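Local atomic coordinates of ribosomal RNA small subunit methyltransferase E (Legionella pneumophila, PDB entry 5O95), a protein that probably methylates a single uridine of 16S ribosomal RNA at N3 of the uracil ring, with S-adenosyl-L-methionine as methyl donor. Residues I83-A88 and E96-K101; T111-E116 and A193-P198; L218-R223 and A231-S236. All coordinates share one frame; numbering follows the deposited sequence.

All three contacts are buried, and none has a hydrogen bond or salt bridge between its segments. Interactions 1 and 2 share the parallel sheet of the methyltransferase domain. Interaction 1 sets a helix on one face of the sheet. Interaction 2 spans two strands that flank strand 82-88, and no other chain touches it. Interaction 3 ties the loop after strand 216-218 to helix 227-242, which packs on elements of both other contacts: Ala-231 meets Gln-87 and Ile-196. Aliphatic carbons meet in each. Interaction 1 adds an amide and interaction 2 a hydroxyl. Interactions 1 and 3 both border the second subunit, while interactions 2 and 3 both hold cofactor residues.

Interaction 1 (I83-A88 and E96-K101); sequences IHLAQA and EMVMQK
Val-98 of helix 94-104 sits over Leu-85 and Gln-87, two residues of strand 82-88 whose side chains rise from the same face of the sheet. The tight part of the contact is small. Val-98 CG1 touches both neighbours: Leu-85 CD2 is 3.9 Å from Val-98 CG1, and Gln-87 CG is also 3.9 Å from Val-98 CG1. The other methyl lies by the amide, with Val-98 CG2 4.0 Å from Gln-87 NE2. Gln-87 and Val-98 approach from opposite directions. The glutamine leaves its strand with CG anti to the backbone N (chi1 -179°). The bend at chi2 (72°) then turns one face of the amide to the two valine methyls, with CG beside CG1. Ile-196 and Ala-231 pack on Gln-87 too.

The more open side of the helix carries the partly exposed Glu-96, Met-97 and Gln-100. Glu-96 is turned to helix 124-145 of its own chain, where it forms a salt bridge with Lys-130. The dimer partner is met by Lys-101, which is buried, and by its neighbours Met-97 and Gln-100. Lys-101 NZ makes a salt bridge to Glu-228 of the second subunit.

Strand 82-88, helix 94-104 and strand 109-114 form a beta-alpha-beta unit of the SPOUT methyltransferase domain, and the contact seats the helix on its first strand. Gln-87 is also close to Thr-227, a residue seen to bind S-adenosyl-L-methionine. No hydrogen bond crosses between strand and helix, so methyl and methylene packing joins them here, and the glutamine amide serves as a flat surface for Val-98.

Interaction 2 (T111-E116 and A193-P198); sequences TPLITE and ALIIGP
Leu-113 and Ile-195 meet through one methyl each, Leu-113 CD2 lying 3.8 Å from Ile-195 CG2. The two side chains cross at about a right angle. Leu-113 has CG anti to the backbone N (chi1 -167°), and its CD2 branch does the touching while CD1 stays farther off. In Ile-195 the short branch CG2 is the one anti to the backbone N. The longer CG1 branch, at chi1 -64°, stands beside the N instead, which leaves CG2 to face the leucine. Leu-159, Phe-162 and Val-163 of helix 159-165 pack on Ile-195, and Phe-162 also touches Leu-113.

These residues come from strands 109-114 and 191-196, which run parallel but are not neighbours. Strand 82-88 lies between them in the six-stranded parallel sheet of the SPOUT domain, and the side chains reach across it on one face. Ala-86 of that middle strand touches Leu-113, and its small methyl is consistent with the larger residues meeting above it.

Past the strand ends, the Thr-115 hydroxyl points at the CD-CG bond of the Pro-198 ring. Thr-115 OG1 stands between the backbone N and the carbonyl carbon (chi1 80°). This turns the hydroxyl, not the methyl, to the proline. Thr-115 OG1 is 3.3 Å from Pro-198 CD, a van der Waals contact with ring carbons; no hydrogen bond crosses between the segments. Thr-115 CG2 lies back against Leu-113 CD2, at 3.7 Å. Pro-198 also rests on Ala-88. It follows Gly-197, which has been seen to bind S-adenosyl-L-methionine.

Interaction 3 (L218-R223 and A231-S236); sequences LSLGPR and AITALS
Leu-220 reaches from its loop to helix 227-242 and lands on Ala-234 and Thr-233. Loop and helix belong to the C-terminal part of the SPOUT fold, where the chain of this superfamily forms a trefoil knot that holds S-adenosyl-L-methionine. Leu-220, Gly-221 and Arg-223 have all been seen to bind that cofactor, which is absent from this chain.

The contact across the segments is apolar. A single methyl carries it: Leu-220 CD1 is 3.7 Å from Ala-234 CB, and Leu-220 CD1 is 3.8 Å from Ala-234 CA. The small alanine lets the methyl come down close to the helix backbone. Thr-233 adds its methyl, with Leu-220 CD1 4.0 Å from Thr-233 CG2. Leu-220 extends to get there: chi2 is 171°, and CD1 continues the line of the chain away from CA. Leu-174, another cofactor residue, is near the same leucine.

Backbone shape matters in the loop. At Gly-221 phi is 90°, a backbone shape that glycine adopts readily.

Polar groups work beside the contact, not in it. Thr-233 has CG2 anti to the backbone N, leaving OG1 beside that N, where it bonds to the backbone O of Thr-229. Arg-223 is held by the second subunit, through a salt bridge to Asp-244 and hydrogen bonds to the backbone O atoms of Arg-77 and Glu-104 of that subunit. Ser-236 OG is hydrogen-bonded to Thr-233 OG1 of the second subunit, which places this hydroxyl at the interface. Within the helix, Ile-232 O accepts two bonds from opposite faces of its carbonyl plane: Ser-236 N is 3.0 Å from Ile-232 O, and Ser-236 OG is 2.8 Å from Ile-232 O.

Interaction 1 (I83-A88 and E96-K101)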
ATOM      1  N   ILE B  83      -2.334  16.701  -4.266  1.00 17.34           N
ATOM      2  CA  ILE B  83      -0.997  16.253  -3.886  1.00 16.53           C
ATOM      3  C   ILE B  83      -0.204  16.031  -5.162  1.00 21.85           C
ATOM      4  O   ILE B  83      -0.675  15.349  -6.079  1.00 18.01           O
ATOM      5  CB  ILE B  83      -1.062  14.955  -3.075  1.00 17.17           C
ATOM      6  CG1 ILE B  83      -1.994  15.132  -1.864  1.00 21.26           C
ATOM      7  CG2 ILE B  83       0.344  14.536  -2.658  1.00 19.38           C
ATOM      8  CD1 ILE B  83      -2.188  13.847  -1.069  1.00 20.21           C
ATOM      9  N   HIS B  84       0.987  16.611  -5.222  1.00 20.47           N
ATOM     10  CA  HIS B  84       1.951  16.352  -6.286  1.00 17.75           C
ATOM     11  C   HIS B  84       3.054  15.493  -5.673  1.00 19.45           C
ATOM     12  O   HIS B  84       3.853  15.985  -4.868  1.00 20.05           O
ATOM     13  CB  HIS B  84       2.527  17.660  -6.811  1.00 20.45           C
ATOM     14  CG  HIS B  84       3.469  17.482  -7.960  1.00 19.85           C
ATOM     15  ND1 HIS B  84       4.037  18.546  -8.621  1.00 24.32           N
ATOM     16  CD2 HIS B  84       3.936  16.366  -8.571  1.00 21.75           C
ATOM     17  CE1 HIS B  84       4.815  18.097  -9.592  1.00 29.26           C
ATOM     18  NE2 HIS B  84       4.774  16.776  -9.581  1.00 24.75           N
ATOM     19  N   LEU B  85       3.079  14.214  -6.057  1.00 18.04           N
ATOM     20  CA  LEU B  85       4.042  13.239  -5.570  1.00 16.58           C
ATOM     21  C   LEU B  85       5.235  13.214  -6.507  1.00 17.43           C
ATOM     22  O   LEU B  85       5.067  13.045  -7.716  1.00 16.72           O
ATOM     23  CB  LEU B  85       3.406  11.848  -5.589  1.00 14.87           C
ATOM     24  CG  LEU B  85       4.417  10.736  -5.283  1.00 17.58           C
ATOM     25  CD1 LEU B  85       5.054  10.871  -3.878  1.00 21.72           C
ATOM     26  CD2 LEU B  85       3.746   9.367  -5.466  1.00 19.06           C
ATOM     27  N   ALA B  86       6.436  13.358  -5.940  1.00 17.13           N
ATOM     28  CA  ALA B  86       7.682  13.212  -6.690  1.00 18.70           C
ATOM     29  C   ALA B  86       8.320  11.948  -6.140  1.00 20.47           C
ATOM     30  O   ALA B  86       8.753  11.927  -4.985  1.00 19.70           O
ATOM     31  CB  ALA B  86       8.588  14.429  -6.494  1.00 21.58           C
ATOM     32  N   GLN B  87       8.295  10.871  -6.927  1.00 16.07           N
ATOM     33  CA  GLN B  87       8.680   9.542  -6.458  1.00 19.09           C
ATOM     34  C   GLN B  87       9.996   9.181  -7.118  1.00 16.87           C
ATOM     35  O   GLN B  87      10.069   9.114  -8.349  1.00 20.06           O
ATOM     36  CB  GLN B  87       7.615   8.510  -6.846  1.00 20.12           C
ATOM     37  CG  GLN B  87       7.916   7.086  -6.377  1.00 19.90           C
ATOM     38  CD  GLN B  87       7.764   6.914  -4.866  1.00 21.42           C
ATOM     39  OE1 GLN B  87       7.097   7.702  -4.215  1.00 22.26           O
ATOM     40  NE2 GLN B  87       8.399   5.878  -4.304  1.00 30.82           N
ATOM     41  N   ALA B  88      11.024   8.929  -6.308  1.00 20.21           N
ATOM     42  CA  ALA B  88      12.319   8.575  -6.872  1.00 21.71           C
ATOM     43  C   ALA B  88      12.216   7.262  -7.636  1.00 25.44           C
ATOM     44  O   ALA B  88      11.518   6.333  -7.218  1.00 19.57           O
ATOM     45  CB  ALA B  88      13.348   8.459  -5.755  1.00 21.01           C
ATOM     46  N   GLU B  96       5.629   0.835 -10.805  1.00 19.21           N
ATOM     47  CA  GLU B  96       4.326   0.463 -11.360  1.00 17.95           C
ATOM     48  C   GLU B  96       3.288   0.361 -10.252  1.00 21.56           C
ATOM     49  O   GLU B  96       2.138   0.774 -10.421  1.00 20.85           O
ATOM     50  CB  GLU B  96       4.459  -0.855 -12.121  1.00 22.64           C
ATOM     51  CG  GLU B  96       5.164  -0.742 -13.501  1.00 22.28           C
ATOM     52  CD  GLU B  96       6.662  -0.415 -13.480  1.00 28.02           C
ATOM     53  OE1 GLU B  96       7.338  -0.556 -12.438  1.00 29.52           O
ATOM     54  OE2 GLU B  96       7.184  -0.034 -14.553  1.00 30.83           O
ATOM     55  N   MET B  97       3.689  -0.142  -9.093  1.00 17.97           N
ATOM     56  CA  MET B  97       2.785  -0.201  -7.951  1.00 16.13           C
ATOM     57  C   MET B  97       2.429   1.198  -7.471  1.00 18.39           C
ATOM     58  O   MET B  97       1.250   1.489  -7.203  1.00 16.61           O
ATOM     59  CB  MET B  97       3.473  -1.013  -6.845  1.00 23.04           C
ATOM     60  CG  MET B  97       2.530  -1.661  -5.876  1.00 51.87           C
ATOM     61  SD  MET B  97       3.019  -1.220  -4.220  1.00 89.33           S
ATOM     62  CE  MET B  97       2.659   0.517  -4.276  1.00 15.78           C
ATOM     63  N   VAL B  98       3.420   2.089  -7.395  1.00 15.42           N
ATOM     64  CA  VAL B  98       3.176   3.458  -6.946  1.00 15.00           C
ATOM     65  C   VAL B  98       2.229   4.177  -7.892  1.00 17.47           C
ATOM     66  O   VAL B  98       1.358   4.925  -7.449  1.00 17.48           O
ATOM     67  CB  VAL B  98       4.495   4.230  -6.791  1.00 16.34           C
ATOM     68  CG1 VAL B  98       4.233   5.689  -6.524  1.00 17.31           C
ATOM     69  CG2 VAL B  98       5.323   3.630  -5.650  1.00 18.19           C
ATOM     70  N   MET B  99       2.434   4.020  -9.208  1.00 15.06           N
ATOM     71  CA  MET B  99       1.523   4.616 -10.176  1.00 14.01           C
ATOM     72  C   MET B  99       0.091   4.174  -9.918  1.00 13.86           C
ATOM     73  O   MET B  99      -0.836   4.998  -9.921  1.00 17.70           O
ATOM     74  CB  MET B  99       1.942   4.226 -11.596  1.00 17.28           C
ATOM     75  CG  MET B  99       3.274   4.827 -12.043  1.00 18.99           C
ATOM     76  SD  MET B  99       3.170   6.607 -12.290  1.00 18.81           S
ATOM     77  CE  MET B  99       4.928   7.020 -12.321  1.00 19.05           C
ATOM     78  N   GLN B 100      -0.130   2.869  -9.746  1.00 14.05           N
ATOM     79  CA  GLN B 100      -1.500   2.378  -9.571  1.00 15.04           C
ATOM     80  C   GLN B 100      -2.106   2.874  -8.263  1.00 14.67           C
ATOM     81  O   GLN B 100      -3.222   3.419  -8.239  1.00 16.68           O
ATOM     82  CB  GLN B 100      -1.512   0.850  -9.634  1.00 21.18           C
ATOM     83  CG  GLN B 100      -2.871   0.250  -9.328  1.00 21.38           C
ATOM     84  CD  GLN B 100      -2.861  -1.258  -9.345  1.00 26.01           C
ATOM     85  OE1 GLN B 100      -2.634  -1.898  -8.317  1.00 31.91           O
ATOM     86  NE2 GLN B 100      -3.113  -1.841 -10.514  1.00 32.52           N
ATOM     87  N   LYS B 101      -1.390   2.701  -7.161  1.00 15.17           N
ATOM     88  CA  LYS B 101      -1.970   3.007  -5.868  1.00 13.75           C
ATOM     89  C   LYS B 101      -2.055   4.506  -5.600  1.00 13.52           C
ATOM     90  O   LYS B 101      -2.948   4.929  -4.851  1.00 16.25           O
ATOM     91  CB  LYS B 101      -1.187   2.256  -4.788  1.00 16.45           C
ATOM     92  CG  LYS B 101      -1.358   0.718  -4.979  1.00 23.43           C
ATOM     93  CD  LYS B 101      -1.040  -0.117  -3.782  1.00 38.28           C
ATOM     94  CE  LYS B 101      -1.306  -1.582  -4.133  1.00 37.07           C
ATOM     95  NZ  LYS B 101      -2.582  -1.747  -4.902  1.00 40.70           N
TER

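Interaction 2 (T111-E116 and A193-P198)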
ATOM      1  N   THR B 111       5.446  13.028 -10.524  1.00 18.69           N
ATOM      2  CA  THR B 111       6.702  13.238 -11.252  1.00 21.27           C
ATOM      3  C   THR B 111       7.688  12.130 -10.908  1.00 16.52           C
ATOM      4  O   THR B 111       8.044  11.977  -9.729  1.00 19.48           O
ATOM      5  CB  THR B 111       7.328  14.600 -10.907  1.00 22.13           C
ATOM      6  OG1 THR B 111       6.464  15.655 -11.342  1.00 21.84           O
ATOM      7  CG2 THR B 111       8.705  14.748 -11.581  1.00 24.69           C
ATOM      8  N   PRO B 112       8.139  11.325 -11.866  1.00 19.40           N
ATOM      9  CA  PRO B 112       9.268  10.426 -11.590  1.00 22.72           C
ATOM     10  C   PRO B 112      10.500  11.273 -11.323  1.00 19.80           C
ATOM     11  O   PRO B 112      10.788  12.219 -12.049  1.00 21.89           O
ATOM     12  CB  PRO B 112       9.403   9.615 -12.888  1.00 21.49           C
ATOM     13  CG  PRO B 112       8.055   9.783 -13.596  1.00 24.05           C
ATOM     14  CD  PRO B 112       7.616  11.165 -13.229  1.00 22.78           C
ATOM     15  N   LEU B 113      11.209  10.952 -10.244  1.00 20.00           N
ATOM     16  CA  LEU B 113      12.283  11.792  -9.748  1.00 21.25           C
ATOM     17  C   LEU B 113      13.606  11.051  -9.868  1.00 27.22           C
ATOM     18  O   LEU B 113      13.688   9.858  -9.573  1.00 25.20           O
ATOM     19  CB  LEU B 113      12.021  12.152  -8.282  1.00 22.60           C
ATOM     20  CG  LEU B 113      12.860  13.270  -7.664  1.00 31.43           C
ATOM     21  CD1 LEU B 113      12.627  14.609  -8.383  1.00 29.04           C
ATOM     22  CD2 LEU B 113      12.549  13.389  -6.184  1.00 28.72           C
ATOM     23  N   ILE B 114      14.640  11.763 -10.303  1.00 24.69           N
ATOM     24  CA  ILE B 114      16.003  11.237 -10.335  1.00 24.56           C
ATOM     25  C   ILE B 114      16.783  11.972  -9.266  1.00 23.67           C
ATOM     26  O   ILE B 114      16.815  13.209  -9.252  1.00 32.30           O
ATOM     27  CB  ILE B 114      16.642  11.415 -11.723  1.00 28.75           C
ATOM     28  CG1 ILE B 114      15.715  10.827 -12.791  1.00 31.03           C
ATOM     29  CG2 ILE B 114      18.007  10.751 -11.742  1.00 29.62           C
ATOM     30  CD1 ILE B 114      16.052  11.288 -14.206  1.00 37.35           C
ATOM     31  N   THR B 115      17.375  11.211  -8.342  1.00 26.00           N
ATOM     32  CA  THR B 115      18.167  11.746  -7.253  1.00 27.24           C
ATOM     33  C   THR B 115      19.497  11.013  -7.233  1.00 35.45           C
ATOM     34  O   THR B 115      19.698  10.028  -7.951  1.00 29.91           O
ATOM     35  CB  THR B 115      17.459  11.597  -5.896  1.00 28.62           C
ATOM     36  OG1 THR B 115      17.628  10.263  -5.409  1.00 30.42           O
ATOM     37  CG2 THR B 115      15.975  11.902  -6.019  1.00 27.66           C
ATOM     38  N   GLU B 116      20.399  11.509  -6.381  1.00 28.54           N
ATOM     39  CA  GLU B 116      21.792  11.074  -6.410  1.00 31.24           C
ATOM     40  C   GLU B 116      21.927   9.605  -6.030  1.00 35.31           C
ATOM     41  O   GLU B 116      22.762   8.885  -6.594  1.00 33.45           O
ATOM     42  CB  GLU B 116      22.617  11.967  -5.486  1.00 37.48           C
ATOM     43  CG  GLU B 116      24.100  11.646  -5.425  1.00 55.06           C
ATOM     44  CD  GLU B 116      24.887  12.662  -4.605  1.00 59.05           C
ATOM     45  OE1 GLU B 116      24.941  13.848  -5.000  1.00 67.03           O
ATOM     46  OE2 GLU B 116      25.442  12.278  -3.554  1.00 51.51           O
ATOM     47  N   ALA B 193       3.280  19.443  -2.214  1.00 22.06           N
ATOM     48  CA  ALA B 193       4.312  18.712  -2.939  1.00 18.85           C
ATOM     49  C   ALA B 193       4.987  17.789  -1.939  1.00 21.61           C
ATOM     50  O   ALA B 193       5.291  18.207  -0.819  1.00 22.21           O
ATOM     51  CB  ALA B 193       5.340  19.658  -3.564  1.00 22.43           C
ATOM     52  N   LEU B 194       5.148  16.528  -2.316  1.00 18.84           N
ATOM     53  CA  LEU B 194       5.754  15.526  -1.445  1.00 17.64           C
ATOM     54  C   LEU B 194       6.855  14.820  -2.211  1.00 19.88           C
ATOM     55  O   LEU B 194       6.592  14.201  -3.248  1.00 19.02           O
ATOM     56  CB  LEU B 194       4.707  14.494  -1.021  1.00 21.00           C
ATOM     57  CG  LEU B 194       5.199  13.274  -0.255  1.00 26.74           C
ATOM     58  CD1 LEU B 194       5.710  13.690   1.111  1.00 27.90           C
ATOM     59  CD2 LEU B 194       4.059  12.259  -0.163  1.00 27.68           C
ATOM     60  N   ILE B 195       8.072  14.880  -1.676  1.00 17.02           N
ATOM     61  CA  ILE B 195       9.229  14.188  -2.232  1.00 18.81           C
ATOM     62  C   ILE B 195       9.442  12.900  -1.450  1.00 22.03           C
ATOM     63  O   ILE B 195       9.643  12.932  -0.231  1.00 20.04           O
ATOM     64  CB  ILE B 195      10.488  15.062  -2.154  1.00 20.92           C
ATOM     65  CG1 ILE B 195      10.320  16.312  -3.017  1.00 22.96           C
ATOM     66  CG2 ILE B 195      11.703  14.264  -2.637  1.00 19.21           C
ATOM     67  CD1 ILE B 195      11.481  17.257  -2.950  1.00 23.11           C
ATOM     68  N   ILE B 196       9.411  11.769  -2.149  1.00 17.42           N
ATOM     69  CA  ILE B 196       9.827  10.482  -1.597  1.00 19.06           C
ATOM     70  C   ILE B 196      11.104  10.094  -2.311  1.00 21.85           C
ATOM     71  O   ILE B 196      11.105   9.927  -3.537  1.00 19.06           O
ATOM     72  CB  ILE B 196       8.756   9.417  -1.827  1.00 20.16           C
ATOM     73  CG1 ILE B 196       7.426   9.959  -1.311  1.00 25.75           C
ATOM     74  CG2 ILE B 196       9.173   8.083  -1.202  1.00 20.60           C
ATOM     75  CD1 ILE B 196       6.628   8.993  -0.588  1.00 29.44           C
ATOM     76  N   GLY B 197      12.195   9.968  -1.551  1.00 20.58           N
ATOM     77  CA  GLY B 197      13.469   9.600  -2.115  1.00 22.36           C
ATOM     78  C   GLY B 197      13.660   8.103  -2.223  1.00 20.22           C
ATOM     79  O   GLY B 197      12.779   7.303  -1.902  1.00 21.51           O
ATOM     80  N   PRO B 198      14.838   7.703  -2.691  1.00 22.56           N
ATOM     81  CA  PRO B 198      15.156   6.279  -2.788  1.00 21.76           C
ATOM     82  C   PRO B 198      15.457   5.717  -1.410  1.00 23.10           C
ATOM     83  O   PRO B 198      15.615   6.440  -0.425  1.00 24.22           O
ATOM     84  CB  PRO B 198      16.420   6.264  -3.656  1.00 23.51           C
ATOM     85  CG  PRO B 198      17.111   7.575  -3.294  1.00 24.78           C
ATOM     86  CD  PRO B 198      15.975   8.566  -3.055  1.00 25.83           C
TER

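Interaction 3 (L218-R223 and A231-S236)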
ATOM      1  N   LEU B 218       9.313  15.316   6.804  1.00 19.18           N
ATOM      2  CA  LEU B 218       8.182  14.588   7.364  1.00 21.22           C
ATOM      3  C   LEU B 218       8.628  13.195   7.784  1.00 23.21           C
ATOM      4  O   LEU B 218       9.404  12.543   7.080  1.00 22.13           O
ATOM      5  CB  LEU B 218       7.096  14.456   6.299  1.00 20.81           C
ATOM      6  CG  LEU B 218       5.837  13.689   6.682  1.00 18.45           C
ATOM      7  CD1 LEU B 218       5.093  14.436   7.774  1.00 17.97           C
ATOM      8  CD2 LEU B 218       4.946  13.528   5.448  1.00 19.63           C
ATOM      9  N   SER B 219       8.155  12.747   8.944  1.00 19.70           N
ATOM     10  CA  SER B 219       8.351  11.370   9.367  1.00 15.39           C
ATOM     11  C   SER B 219       7.054  10.594   9.217  1.00 17.45           C
ATOM     12  O   SER B 219       5.959  11.169   9.171  1.00 19.63           O
ATOM     13  CB  SER B 219       8.799  11.299  10.835  1.00 20.46           C
ATOM     14  OG  SER B 219       7.848  11.920  11.693  1.00 22.88           O
ATOM     15  N   LEU B 220       7.191   9.264   9.164  1.00 19.41           N
ATOM     16  CA  LEU B 220       6.056   8.352   9.091  1.00 16.65           C
ATOM     17  C   LEU B 220       6.329   7.122   9.965  1.00 16.51           C
ATOM     18  O   LEU B 220       6.283   5.983   9.505  1.00 17.91           O
ATOM     19  CB  LEU B 220       5.720   7.949   7.655  1.00 18.54           C
ATOM     20  CG  LEU B 220       5.108   9.043   6.771  1.00 21.44           C
ATOM     21  CD1 LEU B 220       5.023   8.566   5.321  1.00 20.64           C
ATOM     22  CD2 LEU B 220       3.728   9.511   7.261  1.00 19.82           C
ATOM     23  N   GLY B 221       6.612   7.370  11.246  1.00 18.35           N
ATOM     24  CA  GLY B 221       6.824   6.308  12.210  1.00 17.14           C
ATOM     25  C   GLY B 221       8.260   5.829  12.345  1.00 21.59           C
ATOM     26  O   GLY B 221       9.164   6.237  11.609  1.00 22.23           O
ATOM     27  N   PRO B 222       8.497   4.942  13.310  1.00 19.01           N
ATOM     28  CA  PRO B 222       9.864   4.500  13.614  1.00 17.07           C
ATOM     29  C   PRO B 222      10.349   3.307  12.807  1.00 19.55           C
ATOM     30  O   PRO B 222      11.514   2.919  12.971  1.00 20.68           O
ATOM     31  CB  PRO B 222       9.734   4.115  15.085  1.00 17.43           C
ATOM     32  CG  PRO B 222       8.396   3.501  15.150  1.00 16.16           C
ATOM     33  CD  PRO B 222       7.512   4.369  14.251  1.00 18.59           C
ATOM     34  N   ARG B 223       9.513   2.730  11.945  1.00 20.94           N
ATOM     35  CA  ARG B 223       9.874   1.572  11.139  1.00 16.38           C
ATOM     36  C   ARG B 223      10.232   2.026   9.737  1.00 16.30           C
ATOM     37  O   ARG B 223       9.548   2.883   9.155  1.00 20.96           O
ATOM     38  CB  ARG B 223       8.703   0.581  11.091  1.00 15.09           C
ATOM     39  CG  ARG B 223       8.336   0.092  12.487  1.00 16.41           C
ATOM     40  CD  ARG B 223       7.009  -0.665  12.512  1.00 16.17           C
ATOM     41  NE  ARG B 223       5.907   0.280  12.301  1.00 16.15           N
ATOM     42  CZ  ARG B 223       5.399   1.064  13.249  1.00 13.81           C
ATOM     43  NH1 ARG B 223       5.821   1.009  14.505  1.00 17.19           N
ATOM     44  NH2 ARG B 223       4.431   1.904  12.918  1.00 15.91           N
ATOM     45  N   ALA B 231       5.266   5.833  -0.197  1.00 14.94           N
ATOM     46  CA  ALA B 231       4.395   6.637  -1.046  1.00 19.87           C
ATOM     47  C   ALA B 231       2.942   6.473  -0.655  1.00 19.37           C
ATOM     48  O   ALA B 231       2.215   7.460  -0.498  1.00 19.77           O
ATOM     49  CB  ALA B 231       4.586   6.245  -2.510  1.00 19.24           C
ATOM     50  N   ILE B 232       2.487   5.231  -0.528  1.00 13.12           N
ATOM     51  CA  ILE B 232       1.055   5.040  -0.311  1.00 15.29           C
ATOM     52  C   ILE B 232       0.671   5.403   1.124  1.00 15.83           C
ATOM     53  O   ILE B 232      -0.414   5.932   1.367  1.00 16.90           O
ATOM     54  CB  ILE B 232       0.621   3.633  -0.753  1.00 20.48           C
ATOM     55  CG1 ILE B 232       1.098   3.366  -2.193  1.00 20.23           C
ATOM     56  CG2 ILE B 232      -0.912   3.514  -0.732  1.00 19.82           C
ATOM     57  CD1 ILE B 232       0.952   4.574  -3.182  1.00 23.48           C
ATOM     58  N   THR B 233       1.554   5.163   2.095  1.00 15.43           N
ATOM     59  CA  THR B 233       1.301   5.602   3.461  1.00 13.06           C
ATOM     60  C   THR B 233       1.239   7.124   3.561  1.00 14.19           C
ATOM     61  O   THR B 233       0.358   7.679   4.237  1.00 13.70           O
ATOM     62  CB  THR B 233       2.434   5.055   4.363  1.00 12.93           C
ATOM     63  OG1 THR B 233       2.359   3.618   4.363  1.00 16.06           O
ATOM     64  CG2 THR B 233       2.339   5.596   5.787  1.00 15.34           C
ATOM     65  N   ALA B 234       2.157   7.824   2.896  1.00 15.58           N
ATOM     66  CA  ALA B 234       2.157   9.280   2.963  1.00 13.62           C
ATOM     67  C   ALA B 234       0.895   9.852   2.324  1.00 12.63           C
ATOM     68  O   ALA B 234       0.261  10.755   2.878  1.00 16.99           O
ATOM     69  CB  ALA B 234       3.397   9.830   2.244  1.00 16.34           C
ATOM     70  N   LEU B 235       0.531   9.344   1.148  1.00 14.53           N
ATOM     71  CA  LEU B 235      -0.686   9.822   0.498  1.00 13.12           C
ATOM     72  C   LEU B 235      -1.912   9.571   1.361  1.00 15.45           C
ATOM     73  O   LEU B 235      -2.804  10.426   1.446  1.00 16.04           O
ATOM     74  CB  LEU B 235      -0.864   9.167  -0.863  1.00 14.90           C
ATOM     75  CG  LEU B 235       0.171   9.577  -1.909  1.00 20.95           C
ATOM     76  CD1 LEU B 235      -0.101   8.884  -3.191  1.00 18.44           C
ATOM     77  CD2 LEU B 235       0.157  11.076  -2.096  1.00 20.06           C
ATOM     78  N   SER B 236      -1.975   8.406   2.015  1.00 13.92           N
ATOM     79  CA  SER B 236      -3.117   8.112   2.888  1.00 12.71           C
ATOM     80  C   SER B 236      -3.179   9.091   4.050  1.00 15.20           C
ATOM     81  O   SER B 236      -4.252   9.588   4.411  1.00 16.03           O
ATOM     82  CB  SER B 236      -2.991   6.683   3.432  1.00 15.74           C
ATOM     83  OG  SER B 236      -2.983   5.687   2.427  1.00 15.88           O
TER